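Local structure of putative uncharacterized protein (Ustilago maydis, 4GNX) at residues A[7-12]-A[95-100]; A[21-26]-A[37-42]; A[25-30]-A[59-64]; A[44-49]-A[71-76]. The protein probably serves as the small OB-fold subunit of replication protein A, the heterotrimeric complex that binds single-stranded DNA. One frame throughout, in Å; residues are numbered along the deposited sequence.

Contact 1: residues A[7-12]-A[95-100]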
loop_
_atom_site.group_PDB
_atom_site.type_symbol
_atom_site.label_atom_id
_atom_site.label_comp_id
_atom_site.label_asym_id
_atom_site.label_seq_id
_atom_site.Cartn_x
_atom_site.Cartn_y
_atom_site.Cartn_z
ATOM N N LEU A 7 -15.075 -5.581 -17.067
ATOM C CA LEU A 7 -15.710 -4.877 -15.942
ATOM C C LEU A 7 -15.911 -3.480 -16.405
ATOM O O LEU A 7 -14.936 -2.771 -16.652
ATOM C CB LEU A 7 -14.781 -4.840 -14.733
ATOM C CG LEU A 7 -15.389 -4.522 -13.378
ATOM C CD1 LEU A 7 -16.423 -5.568 -12.964
ATOM C CD2 LEU A 7 -14.280 -4.404 -12.347
ATOM N N ILE A 8 -17.157 -3.055 -16.535
ATOM C CA ILE A 8 -17.384 -1.757 -17.143
ATOM C C ILE A 8 -18.273 -0.846 -16.296
ATOM O O ILE A 8 -18.893 -1.289 -15.327
ATOM C CB ILE A 8 -17.884 -1.895 -18.614
ATOM C CG1 ILE A 8 -19.344 -2.327 -18.658
ATOM C CG2 ILE A 8 -16.991 -2.849 -19.408
ATOM C CD1 ILE A 8 -20.097 -1.716 -19.806
ATOM N N ASN A 9 -18.270 0.438 -16.636
ATOM C CA ASN A 9 -19.212 1.371 -16.086
ATOM C C ASN A 9 -20.199 1.756 -17.189
ATOM O O ASN A 9 -20.128 1.211 -18.296
ATOM C CB ASN A 9 -18.490 2.573 -15.458
ATOM C CG ASN A 9 -17.563 3.315 -16.429
ATOM O OD1 ASN A 9 -16.502 3.782 -16.021
ATOM N ND2 ASN A 9 -17.980 3.476 -17.688
ATOM N N SER A 10 -21.119 2.673 -16.896
ATOM C CA SER A 10 -22.215 2.955 -17.812
ATOM C C SER A 10 -21.744 3.615 -19.126
ATOM O O SER A 10 -22.388 3.482 -20.177
ATOM C CB SER A 10 -23.279 3.809 -17.119
ATOM O OG SER A 10 -22.747 5.017 -16.591
ATOM N N SER A 11 -20.609 4.301 -19.073
ATOM C CA SER A 11 -20.158 5.055 -20.217
ATOM C C SER A 11 -19.493 4.150 -21.238
ATOM O O SER A 11 -19.322 4.528 -22.381
ATOM C CB SER A 11 -19.215 6.162 -19.788
ATOM O OG SER A 11 -17.891 5.726 -19.963
ATOM N N MET A 12 -19.133 2.951 -20.830
ATOM C CA MET A 12 -18.510 2.002 -21.731
ATOM C C MET A 12 -19.516 1.125 -22.469
ATOM O O MET A 12 -19.149 0.355 -23.344
ATOM C CB MET A 12 -17.505 1.144 -20.978
ATOM C CG MET A 12 -16.331 1.958 -20.465
ATOM S SD MET A 12 -15.253 1.139 -19.268
ATOM C CE MET A 12 -14.532 -0.187 -20.241
ATOM N N LEU A 95 -13.478 3.077 -5.252
ATOM C CA LEU A 95 -12.518 2.020 -5.494
ATOM C C LEU A 95 -12.863 1.363 -6.808
ATOM O O LEU A 95 -11.983 1.143 -7.645
ATOM C CB LEU A 95 -12.523 0.979 -4.375
ATOM C CG LEU A 95 -11.572 -0.221 -4.552
ATOM C CD1 LEU A 95 -10.287 0.158 -5.274
ATOM C CD2 LEU A 95 -11.260 -0.820 -3.188
ATOM N N VAL A 96 -14.145 1.072 -6.993
ATOM C CA VAL A 96 -14.578 0.353 -8.170
ATOM C C VAL A 96 -14.258 1.130 -9.450
ATOM O O VAL A 96 -13.825 0.527 -10.451
ATOM C CB VAL A 96 -16.078 -0.006 -8.111
ATOM C CG1 VAL A 96 -16.531 -0.595 -9.444
ATOM C CG2 VAL A 96 -16.334 -0.992 -6.978
ATOM N N GLU A 97 -14.443 2.451 -9.415
ATOM C CA GLU A 97 -14.269 3.231 -10.619
ATOM C C GLU A 97 -12.836 3.080 -11.086
ATOM O O GLU A 97 -12.563 2.871 -12.279
ATOM C CB GLU A 97 -14.647 4.689 -10.398
ATOM C CG GLU A 97 -14.470 5.596 -11.619
ATOM C CD GLU A 97 -15.141 5.088 -12.903
ATOM O OE1 GLU A 97 -16.213 4.434 -12.825
ATOM O OE2 GLU A 97 -14.593 5.357 -14.007
ATOM N N ASN A 98 -11.932 3.111 -10.113
ATOM C CA ASN A 98 -10.523 3.049 -10.367
ATOM C C ASN A 98 -10.073 1.715 -10.910
ATOM O O ASN A 98 -9.199 1.635 -11.785
ATOM C CB ASN A 98 -9.793 3.384 -9.095
ATOM C CG ASN A 98 -9.697 4.874 -8.878
ATOM O OD1 ASN A 98 -8.975 5.565 -9.597
ATOM N ND2 ASN A 98 -10.426 5.385 -7.894
ATOM N N VAL A 99 -10.672 0.659 -10.394
ATOM C CA VAL A 99 -10.360 -0.656 -10.863
ATOM C C VAL A 99 -10.847 -0.799 -12.295
ATOM O O VAL A 99 -10.164 -1.390 -13.126
ATOM C CB VAL A 99 -10.992 -1.679 -9.941
ATOM C CG1 VAL A 99 -10.862 -3.097 -10.505
ATOM C CG2 VAL A 99 -10.328 -1.546 -8.585
ATOM N N VAL A 100 -12.005 -0.215 -12.604
ATOM C CA VAL A 100 -12.493 -0.260 -13.983
ATOM C C VAL A 100 -11.468 0.376 -14.913
ATOM O O VAL A 100 -10.979 -0.275 -15.843
ATOM C CB VAL A 100 -13.841 0.427 -14.162
ATOM C CG1 VAL A 100 -14.086 0.727 -15.644
ATOM C CG2 VAL A 100 -14.924 -0.462 -13.599
#
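Val100 points from helix 93-104 directly at residues 7-12 and divides its two methyls between partners there. CG1, anti to the backbone N, reaches toward Met12 tip to tip and lies 3.8 Å from Met12 SD. The thioether arrives there because CG leaves beside the Met12 backbone N and chi2 is extended (168°). The other methyl turns to the leucine, with Val100 CG2 4.1 Å from Leu7 CG, while Val100 CG1 also rests 3.7 Å from Leu7 O. A short, branched valine suits a helix that comes this near a neighbouring backbone, Leu7 CA and Val100 CA being 6.0 Å apart. Leu7 crosses both valines obliquely; with CG anti to the backbone N (chi1 -163°), its CD2 approaches Val99 CG1 at 4.1 Å. Residues 7-8 run parallel to strand 20-31 of the OB barrel, Ile8 sharing backbone hydrogen bonds with Arg22, and the helix follows the barrel. As in the three-helix bundle that assembles replication protein A, this helix also faces its partners: Leu95 and Val99 pack on Leu125 of a neighbouring subunit, and Asn98 OD1 accepts a hydrogen bond from Arg441 of a second neighbouring subunit. At the polar end, Glu97 bends at chi2 and brings its carboxylate beside the Asn9 amide, their planes 18° apart. The length of glutamate also lets OE1 take a hydrogen bond with Ser40 OG.

Contact 2: residues A[21-26]-A[37-42]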
loop_
_atom_site.group_PDB
_atom_site.type_symbol
_atom_site.label_atom_id
_atom_site.label_comp_id
_atom_site.label_asym_id
_atom_site.label_seq_id
_atom_site.Cartn_x
_atom_site.Cartn_y
_atom_site.Cartn_z
ATOM N N VAL A 21 -21.105 -8.259 -20.728
ATOM C CA VAL A 21 -20.260 -7.511 -19.824
ATOM C C VAL A 21 -20.520 -7.849 -18.356
ATOM O O VAL A 21 -21.388 -8.679 -18.016
ATOM C CB VAL A 21 -20.428 -6.002 -20.023
ATOM C CG1 VAL A 21 -20.067 -5.597 -21.448
ATOM C CG2 VAL A 21 -21.837 -5.580 -19.645
ATOM N N ARG A 22 -19.769 -7.187 -17.488
ATOM C CA ARG A 22 -19.941 -7.329 -16.063
ATOM C C ARG A 22 -19.988 -5.932 -15.495
ATOM O O ARG A 22 -19.170 -5.099 -15.857
ATOM C CB ARG A 22 -18.763 -8.091 -15.503
ATOM C CG ARG A 22 -18.905 -8.464 -14.048
ATOM C CD ARG A 22 -18.044 -9.689 -13.734
ATOM N NE ARG A 22 -18.683 -10.914 -14.212
ATOM C CZ ARG A 22 -18.080 -12.091 -14.285
ATOM N NH1 ARG A 22 -16.822 -12.202 -13.910
ATOM N NH2 ARG A 22 -18.733 -13.156 -14.742
ATOM N N ILE A 23 -20.952 -5.657 -14.626
ATOM C CA ILE A 23 -21.125 -4.295 -14.095
ATOM C C ILE A 23 -21.628 -4.306 -12.646
ATOM O O ILE A 23 -22.474 -5.144 -12.282
ATOM C CB ILE A 23 -22.001 -3.414 -15.025
ATOM C CG1 ILE A 23 -22.277 -2.064 -14.395
ATOM C CG2 ILE A 23 -23.349 -4.040 -15.280
ATOM C CD1 ILE A 23 -22.456 -0.943 -15.398
ATOM N N VAL A 24 -21.091 -3.388 -11.837
ATOM C CA VAL A 24 -21.425 -3.287 -10.419
ATOM C C VAL A 24 -22.137 -1.982 -10.115
ATOM O O VAL A 24 -21.762 -0.924 -10.606
ATOM C CB VAL A 24 -20.169 -3.340 -9.520
ATOM C CG1 VAL A 24 -20.567 -3.335 -8.049
ATOM C CG2 VAL A 24 -19.336 -4.584 -9.802
ATOM N N GLY A 25 -23.151 -2.040 -9.276
ATOM C CA GLY A 25 -23.844 -0.823 -8.925
ATOM C C GLY A 25 -24.720 -0.955 -7.718
ATOM O O GLY A 25 -25.008 -2.066 -7.273
ATOM N N LYS A 26 -25.110 0.199 -7.192
ATOM C CA LYS A 26 -26.013 0.321 -6.056
ATOM C C LYS A 26 -27.439 0.288 -6.586
ATOM O O LYS A 26 -27.771 0.976 -7.546
ATOM C CB LYS A 26 -25.767 1.652 -5.339
ATOM C CG LYS A 26 -26.035 1.674 -3.841
ATOM C CD LYS A 26 -27.480 1.971 -3.507
ATOM C CE LYS A 26 -27.613 2.463 -2.081
ATOM N NZ LYS A 26 -29.055 2.617 -1.704
ATOM N N MET A 37 -29.902 0.657 -11.696
ATOM C CA MET A 37 -28.627 0.583 -11.017
ATOM C C MET A 37 -27.775 1.847 -11.208
ATOM O O MET A 37 -27.698 2.398 -12.311
ATOM C CB MET A 37 -27.890 -0.626 -11.554
ATOM C CG MET A 37 -26.576 -0.893 -10.870
ATOM S SD MET A 37 -25.579 -2.101 -11.755
ATOM C CE MET A 37 -26.626 -3.549 -11.578
ATOM N N GLN A 38 -27.146 2.305 -10.122
ATOM C CA GLN A 38 -26.147 3.367 -10.194
ATOM C C GLN A 38 -24.732 2.770 -10.263
ATOM O O GLN A 38 -24.378 1.917 -9.461
ATOM C CB GLN A 38 -26.308 4.340 -9.019
ATOM C CG GLN A 38 -25.146 5.303 -8.833
ATOM C CD GLN A 38 -25.545 6.606 -8.176
ATOM O OE1 GLN A 38 -26.506 6.663 -7.406
ATOM N NE2 GLN A 38 -24.809 7.667 -8.481
ATOM N N THR A 39 -23.944 3.236 -11.231
ATOM C CA THR A 39 -22.592 2.752 -11.466
ATOM C C THR A 39 -21.532 3.642 -10.816
ATOM O O THR A 39 -21.812 4.792 -10.506
ATOM C CB THR A 39 -22.275 2.681 -12.967
ATOM O OG1 THR A 39 -23.429 2.282 -13.680
ATOM C CG2 THR A 39 -21.270 1.612 -13.195
ATOM N N SER A 40 -20.322 3.095 -10.626
ATOM C CA SER A 40 -19.140 3.855 -10.213
ATOM C C SER A 40 -18.964 5.096 -11.063
ATOM O O SER A 40 -18.455 6.114 -10.614
ATOM C CB SER A 40 -17.896 2.983 -10.345
ATOM O OG SER A 40 -17.730 2.514 -11.672
ATOM N N ASP A 41 -19.383 4.962 -12.312
ATOM C CA ASP A 41 -19.463 6.014 -13.297
ATOM C C ASP A 41 -20.304 7.199 -12.839
ATOM O O ASP A 41 -20.176 8.299 -13.376
ATOM C CB ASP A 41 -20.151 5.404 -14.514
ATOM C CG ASP A 41 -19.676 5.995 -15.808
ATOM O OD1 ASP A 41 -20.523 6.242 -16.685
ATOM O OD2 ASP A 41 -18.461 6.216 -15.960
ATOM N N LEU A 42 -21.170 6.955 -11.857
ATOM C CA LEU A 42 -22.265 7.854 -11.446
ATOM C C LEU A 42 -23.448 7.860 -12.387
ATOM O O LEU A 42 -24.429 8.557 -12.146
ATOM C CB LEU A 42 -21.804 9.279 -11.182
ATOM C CG LEU A 42 -21.100 9.476 -9.842
ATOM C CD1 LEU A 42 -20.982 10.962 -9.546
ATOM C CD2 LEU A 42 -21.814 8.744 -8.712
#
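Lys26 O is gripped twice from the opposing strand, once by a true hydrogen bond and once by a weaker CH contact. Gln38 N donates to Lys26 O over 3.0 Å, almost straight at 175° and in the carbonyl plane, while Met37 CA approaches Lys26 O at 3.6 Å. The return bond of this antiparallel hydrogen-bonded pair, from Lys26 N to Gln38 O at 2.9 Å, is more bent (141°) and less certain. Beside it Gly25 offers no side chain, so the Met37 chain can lie close over the backbone: Met37 CG is 3.4 Å from Gly25 CA and Met37 SD 3.5 Å from Gly25 N. These strands form the first hairpin of the OB barrel, and their short segments lie at 112° to each other, consistent with a strongly twisted and coiled barrel sheet. Met37 suits its inward position, since its flexible chain, extended to chi2 and bent at chi3, also brings it against Val61, Val63 and Ile47. Further back along the strand, Ile23 meets Thr39 at about a right angle, Ile23 CD1 touching Thr39 CG2 at 3.6 Å. Threonine serves two surroundings here: its methyl, anti to the backbone N, faces the isoleucine, whereas OG1 hydrogen-bonds with Gly43 O. From Thr39 to Leu42 the chain makes a type I turn, with Leu42 N hydrogen-bonded to Thr39 O at 2.6 Å.

Contact 3: residues A[25-30]-A[59-64]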
loop_
_atom_site.group_PDB
_atom_site.type_symbol
_atom_site.label_atom_id
_atom_site.label_comp_id
_atom_site.label_asym_id
_atom_site.label_seq_id
_atom_site.Cartn_x
_atom_site.Cartn_y
_atom_site.Cartn_z
ATOM N N GLY A 25 -23.151 -2.040 -9.276
ATOM C CA GLY A 25 -23.844 -0.823 -8.925
ATOM C C GLY A 25 -24.720 -0.955 -7.718
ATOM O O GLY A 25 -25.008 -2.066 -7.273
ATOM N N LYS A 26 -25.110 0.199 -7.192
ATOM C CA LYS A 26 -26.013 0.321 -6.056
ATOM C C LYS A 26 -27.439 0.288 -6.586
ATOM O O LYS A 26 -27.771 0.976 -7.546
ATOM C CB LYS A 26 -25.767 1.652 -5.339
ATOM C CG LYS A 26 -26.035 1.674 -3.841
ATOM C CD LYS A 26 -27.480 1.971 -3.507
ATOM C CE LYS A 26 -27.613 2.463 -2.081
ATOM N NZ LYS A 26 -29.055 2.617 -1.704
ATOM N N VAL A 27 -28.275 -0.534 -5.965
ATOM C CA VAL A 27 -29.667 -0.684 -6.380
ATOM C C VAL A 27 -30.454 0.557 -5.998
ATOM O O VAL A 27 -30.522 0.932 -4.825
ATOM C CB VAL A 27 -30.323 -1.937 -5.764
ATOM C CG1 VAL A 27 -31.785 -2.028 -6.163
ATOM C CG2 VAL A 27 -29.583 -3.187 -6.212
ATOM N N HIS A 28 -31.035 1.195 -7.008
ATOM C CA HIS A 28 -31.826 2.410 -6.822
ATOM C C HIS A 28 -33.272 2.046 -6.649
ATOM O O HIS A 28 -33.894 2.366 -5.642
ATOM C CB HIS A 28 -31.638 3.336 -8.022
ATOM C CG HIS A 28 -31.587 4.800 -7.662
ATOM N ND1 HIS A 28 -32.703 5.543 -7.475
ATOM C CD2 HIS A 28 -30.500 5.654 -7.458
ATOM C CE1 HIS A 28 -32.351 6.803 -7.160
ATOM N NE2 HIS A 28 -31.001 6.871 -7.149
ATOM N N LYS A 29 -33.810 1.345 -7.637
ATOM C CA LYS A 29 -35.203 0.943 -7.638
ATOM C C LYS A 29 -35.332 -0.431 -8.306
ATOM O O LYS A 29 -34.469 -0.831 -9.092
ATOM C CB LYS A 29 -36.048 1.998 -8.362
ATOM C CG LYS A 29 -37.540 1.800 -8.211
ATOM C CD LYS A 29 -38.320 3.068 -8.522
ATOM C CE LYS A 29 -38.453 3.322 -10.017
ATOM N NZ LYS A 29 -38.914 4.711 -10.292
ATOM N N VAL A 30 -36.381 -1.170 -7.958
ATOM C CA VAL A 30 -36.718 -2.389 -8.675
ATOM C C VAL A 30 -38.185 -2.321 -9.086
ATOM O O VAL A 30 -39.074 -2.227 -8.238
ATOM C CB VAL A 30 -36.443 -3.663 -7.852
ATOM C CG1 VAL A 30 -36.788 -4.905 -8.659
ATOM C CG2 VAL A 30 -34.992 -3.728 -7.420
ATOM N N THR A 59 -28.169 -4.357 -1.597
ATOM C CA THR A 59 -27.772 -2.974 -1.796
ATOM C C THR A 59 -26.906 -2.815 -3.047
ATOM O O THR A 59 -27.254 -2.067 -3.963
ATOM C CB THR A 59 -27.079 -2.388 -0.544
ATOM O OG1 THR A 59 -27.529 -3.069 0.637
ATOM C CG2 THR A 59 -27.379 -0.907 -0.410
ATOM N N PHE A 60 -25.784 -3.518 -3.087
ATOM C CA PHE A 60 -24.960 -3.498 -4.279
ATOM C C PHE A 60 -25.006 -4.831 -4.938
ATOM O O PHE A 60 -25.072 -5.857 -4.281
ATOM C CB PHE A 60 -23.524 -3.159 -3.970
ATOM C CG PHE A 60 -23.340 -1.808 -3.362
ATOM C CD1 PHE A 60 -23.584 -1.596 -2.002
ATOM C CD2 PHE A 60 -22.895 -0.747 -4.133
ATOM C CE1 PHE A 60 -23.394 -0.355 -1.426
ATOM C CE2 PHE A 60 -22.692 0.497 -3.560
ATOM C CZ PHE A 60 -22.948 0.694 -2.208
ATOM N N VAL A 61 -24.935 -4.806 -6.255
ATOM C CA VAL A 61 -25.103 -6.014 -7.020
ATOM C C VAL A 61 -24.078 -6.092 -8.156
ATOM O O VAL A 61 -23.625 -5.054 -8.648
ATOM C CB VAL A 61 -26.539 -6.044 -7.544
ATOM C CG1 VAL A 61 -26.722 -5.003 -8.638
ATOM C CG2 VAL A 61 -26.894 -7.429 -8.025
ATOM N N GLU A 62 -23.673 -7.304 -8.538
ATOM C CA GLU A 62 -22.813 -7.478 -9.732
ATOM C C GLU A 62 -23.552 -8.266 -10.785
ATOM O O GLU A 62 -23.903 -9.426 -10.566
ATOM C CB GLU A 62 -21.469 -8.165 -9.424
ATOM C CG GLU A 62 -20.525 -8.201 -10.625
ATOM C CD GLU A 62 -19.321 -9.127 -10.438
ATOM O OE1 GLU A 62 -19.428 -10.342 -10.751
ATOM O OE2 GLU A 62 -18.239 -8.655 -9.995
ATOM N N VAL A 63 -23.781 -7.638 -11.933
ATOM C CA VAL A 63 -24.532 -8.309 -13.004
ATOM C C VAL A 63 -23.623 -8.746 -14.117
ATOM O O VAL A 63 -22.807 -7.948 -14.586
ATOM C CB VAL A 63 -25.571 -7.391 -13.649
ATOM C CG1 VAL A 63 -26.221 -8.110 -14.818
ATOM C CG2 VAL A 63 -26.576 -6.936 -12.610
ATOM N N THR A 64 -23.754 -9.998 -14.530
ATOM C CA THR A 64 -23.177 -10.402 -15.793
ATOM C C THR A 64 -24.330 -10.366 -16.771
ATOM O O THR A 64 -25.360 -11.022 -16.566
ATOM C CB THR A 64 -22.493 -11.790 -15.755
ATOM O OG1 THR A 64 -21.448 -11.801 -14.774
ATOM C CG2 THR A 64 -21.852 -12.096 -17.071
#
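Two torsions bring Lys26 and Phe60 together: CG of Phe60 stands anti to its carbonyl carbon (chi1 -61°), and chi1 of Lys26 (-150°) sets its CG over one face of the ring. This is a CH-pi contact, with Lys26 CG 3.8 Å from the Phe60 ring centroid and offset toward the rim. The pair is a non-hydrogen-bonded one between strands 20-31 and 60-68, the first and fourth strands of the OB barrel, which run antiparallel with a strong mutual twist. Lysine suits this exposed face because its aliphatic part can shield an aromatic ring while its amine stays at the surface. A bend at chi2 turns CD onward, and the lysine then lies alongside Thr59, pointing the same way, with Lys26 CE 3.8 Å from Thr59 CG2. Phe60 in turn packs on Phe82 and Val91.

Gly25 and Val61 form the adjacent hydrogen-bonded pair. Gly25 N donates to Val61 O at 3.1 Å, and Val61 N returns a bond to Gly25 O at 2.9 Å, each nearly along the C=O axis. On the barrel side of this pair, Val27 CG2 comes within 4.2 Å of Val61 CG1; Val27 also meets Leu35 of strand 34-39, and Val61 meets Ile79 of strand 73-81. Beyond Val27 the strand leaves residues 59-64, and His28 and Lys29 form a classic bulge opposite Leu36. The bonding ends at Thr59 O, which accepts the straightest bond, from Val27 N at 2.7 Å and 174°, while Val27 CG2 sits 3.4 Å from Thr59 O.

Contact 4: residues A[44-49]-A[71-76]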
loop_
_atom_site.group_PDB
_atom_site.type_symbol
_atom_site.label_atom_id
_atom_site.label_comp_id
_atom_site.label_asym_id
_atom_site.label_seq_id
_atom_site.Cartn_x
_atom_site.Cartn_y
_atom_site.Cartn_z
ATOM N N ASN A 44 -26.642 5.875 -14.467
ATOM C CA ASN A 44 -27.644 4.860 -14.175
ATOM C C ASN A 44 -27.831 3.946 -15.370
ATOM O O ASN A 44 -27.502 4.335 -16.487
ATOM C CB ASN A 44 -28.956 5.516 -13.744
ATOM C CG ASN A 44 -28.899 6.091 -12.325
ATOM O OD1 ASN A 44 -29.813 6.775 -11.901
ATOM N ND2 ASN A 44 -27.830 5.806 -11.590
ATOM N N VAL A 45 -28.308 2.723 -15.124
ATOM C CA VAL A 45 -28.364 1.654 -16.133
ATOM C C VAL A 45 -29.612 0.808 -15.889
ATOM O O VAL A 45 -29.882 0.407 -14.746
ATOM C CB VAL A 45 -27.125 0.720 -16.075
ATOM C CG1 VAL A 45 -27.250 -0.421 -17.071
ATOM C CG2 VAL A 45 -25.858 1.478 -16.388
ATOM N N GLU A 46 -30.354 0.526 -16.965
ATOM C CA GLU A 46 -31.590 -0.249 -16.880
ATOM C C GLU A 46 -31.253 -1.717 -17.126
ATOM O O GLU A 46 -30.707 -2.055 -18.175
ATOM C CB GLU A 46 -32.558 0.251 -17.939
ATOM C CG GLU A 46 -33.905 0.735 -17.427
ATOM C CD GLU A 46 -34.733 1.417 -18.519
ATOM O OE1 GLU A 46 -34.675 0.978 -19.691
ATOM O OE2 GLU A 46 -35.452 2.397 -18.215
ATOM N N ILE A 47 -31.547 -2.591 -16.164
ATOM C CA ILE A 47 -31.251 -4.025 -16.329
ATOM C C ILE A 47 -32.527 -4.874 -16.352
ATOM O O ILE A 47 -33.383 -4.750 -15.481
ATOM C CB ILE A 47 -30.328 -4.564 -15.215
ATOM C CG1 ILE A 47 -29.266 -3.527 -14.818
ATOM C CG2 ILE A 47 -29.714 -5.900 -15.633
ATOM C CD1 ILE A 47 -27.835 -3.960 -15.061
ATOM N N ALA A 48 -32.647 -5.726 -17.361
ATOM C CA ALA A 48 -33.782 -6.624 -17.485
ATOM C C ALA A 48 -33.408 -7.895 -16.762
ATOM O O ALA A 48 -32.443 -8.578 -17.121
ATOM C CB ALA A 48 -34.118 -6.896 -18.944
ATOM N N MET A 49 -34.180 -8.200 -15.731
ATOM C CA MET A 49 -33.858 -9.246 -14.790
ATOM C C MET A 49 -34.537 -10.583 -15.118
ATOM O O MET A 49 -35.669 -10.620 -15.615
ATOM C CB MET A 49 -34.255 -8.757 -13.394
ATOM C CG MET A 49 -33.336 -9.188 -12.258
ATOM S SD MET A 49 -31.579 -8.809 -12.457
ATOM C CE MET A 49 -31.695 -7.104 -13.005
ATOM N N GLY A 71 -29.462 1.531 -26.418
ATOM C CA GLY A 71 -28.536 2.456 -25.753
ATOM C C GLY A 71 -27.777 1.812 -24.592
ATOM O O GLY A 71 -26.675 1.258 -24.764
ATOM N N SER A 72 -28.386 1.887 -23.408
ATOM C CA SER A 72 -27.805 1.356 -22.172
ATOM C C SER A 72 -28.811 0.492 -21.377
ATOM O O SER A 72 -29.127 0.770 -20.204
ATOM C CB SER A 72 -27.239 2.504 -21.324
ATOM O OG SER A 72 -28.263 3.350 -20.850
ATOM N N SER A 73 -29.318 -0.541 -22.051
ATOM C CA SER A 73 -30.255 -1.508 -21.481
ATOM C C SER A 73 -29.473 -2.805 -21.445
ATOM O O SER A 73 -28.306 -2.830 -21.842
ATOM C CB SER A 73 -31.529 -1.635 -22.346
ATOM O OG SER A 73 -32.699 -1.980 -21.595
ATOM N N PHE A 74 -30.103 -3.889 -21.001
ATOM C CA PHE A 74 -29.322 -5.003 -20.502
ATOM C C PHE A 74 -30.030 -6.300 -20.169
ATOM O O PHE A 74 -30.879 -6.303 -19.288
ATOM C CB PHE A 74 -28.811 -4.529 -19.203
ATOM C CG PHE A 74 -27.383 -4.652 -19.088
ATOM C CD1 PHE A 74 -26.589 -3.536 -19.248
ATOM C CD2 PHE A 74 -26.824 -5.885 -18.839
ATOM C CE1 PHE A 74 -25.231 -3.634 -19.134
ATOM C CE2 PHE A 74 -25.462 -6.003 -18.730
ATOM C CZ PHE A 74 -24.663 -4.871 -18.871
ATOM N N GLN A 75 -29.647 -7.407 -20.804
ATOM C CA GLN A 75 -30.298 -8.683 -20.511
ATOM C C GLN A 75 -29.438 -9.435 -19.502
ATOM O O GLN A 75 -28.411 -9.982 -19.875
ATOM C CB GLN A 75 -30.587 -9.505 -21.801
ATOM C CG GLN A 75 -31.422 -10.788 -21.624
ATOM C CD GLN A 75 -32.297 -11.189 -22.840
ATOM O OE1 GLN A 75 -32.060 -10.765 -23.984
ATOM N NE2 GLN A 75 -33.324 -12.024 -22.586
ATOM N N ALA A 76 -29.859 -9.445 -18.231
ATOM C CA ALA A 76 -29.123 -10.150 -17.178
ATOM C C ALA A 76 -29.021 -11.640 -17.458
ATOM O O ALA A 76 -30.021 -12.282 -17.730
ATOM C CB ALA A 76 -29.754 -9.911 -15.802
#
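Phe74 begins at the backbone of the neighbouring strand: its CB lies 3.3 Å from Glu46 O and also meets the side of Ile47, where Ile47 CG2 is 3.9 Å from Phe74 CB. One atom on, the ring starts beneath the other branch of that isoleucine, with Ile47 CD1 4.1 Å from Phe74 CG, over one face and shifted toward the rim. The two side chains run side by side in the same direction. Val45 CG1 then meets Phe74 CD1 at 3.9 Å, and at the tip Phe74 CZ packs against Val21 CG2, the ring also touching Ile23 and Leu13. A large flat ring fits well where it can touch so many branched aliphatic groups. Strands 44-48 and 73-81 run in the same sense here, 33° apart, as do the third and fifth strands whose parallel pairing closes an OB barrel. The bonding pattern is the parallel one, with Ala48 bracketing Gln75: Ala48 N donates to Phe74 O at 2.7 Å, and Ala76 N to Ala48 O at 2.9 Å. At the other end the closure is loose, for the bond from Glu46 N to Ser72 O is weak at 3.5 Å. Ala76, small enough to tuck beside the opposing strand, takes Ile47 CG2 at 4.0 Å from its CB, and the chi2 bend of Met49 (54°) brings its SD to the same methyl.

From the N terminus, residues 7-12 wait for helix 93-104, so contact 1 closes the longest loop and encloses the other three. Contact 2 closes the short hairpin between strands 20-31 and 34-39. Contact 3 starts from the same strand, sharing Gly25 and Lys26, and carries it over to strand 60-68; a backbone hydrogen bond between Ile23 and Val63 joins the two contacts. Contact 4 opens after contact 2 has closed and crosses contact 3, since 44-49 lies between 25-30 and 59-64, and 71-76 after both. Contacts 2, 3 and 4 thus tie the barrel together, while contact 1 fastens the helix to it, linked to contact 2 through Ser10 with Asp41.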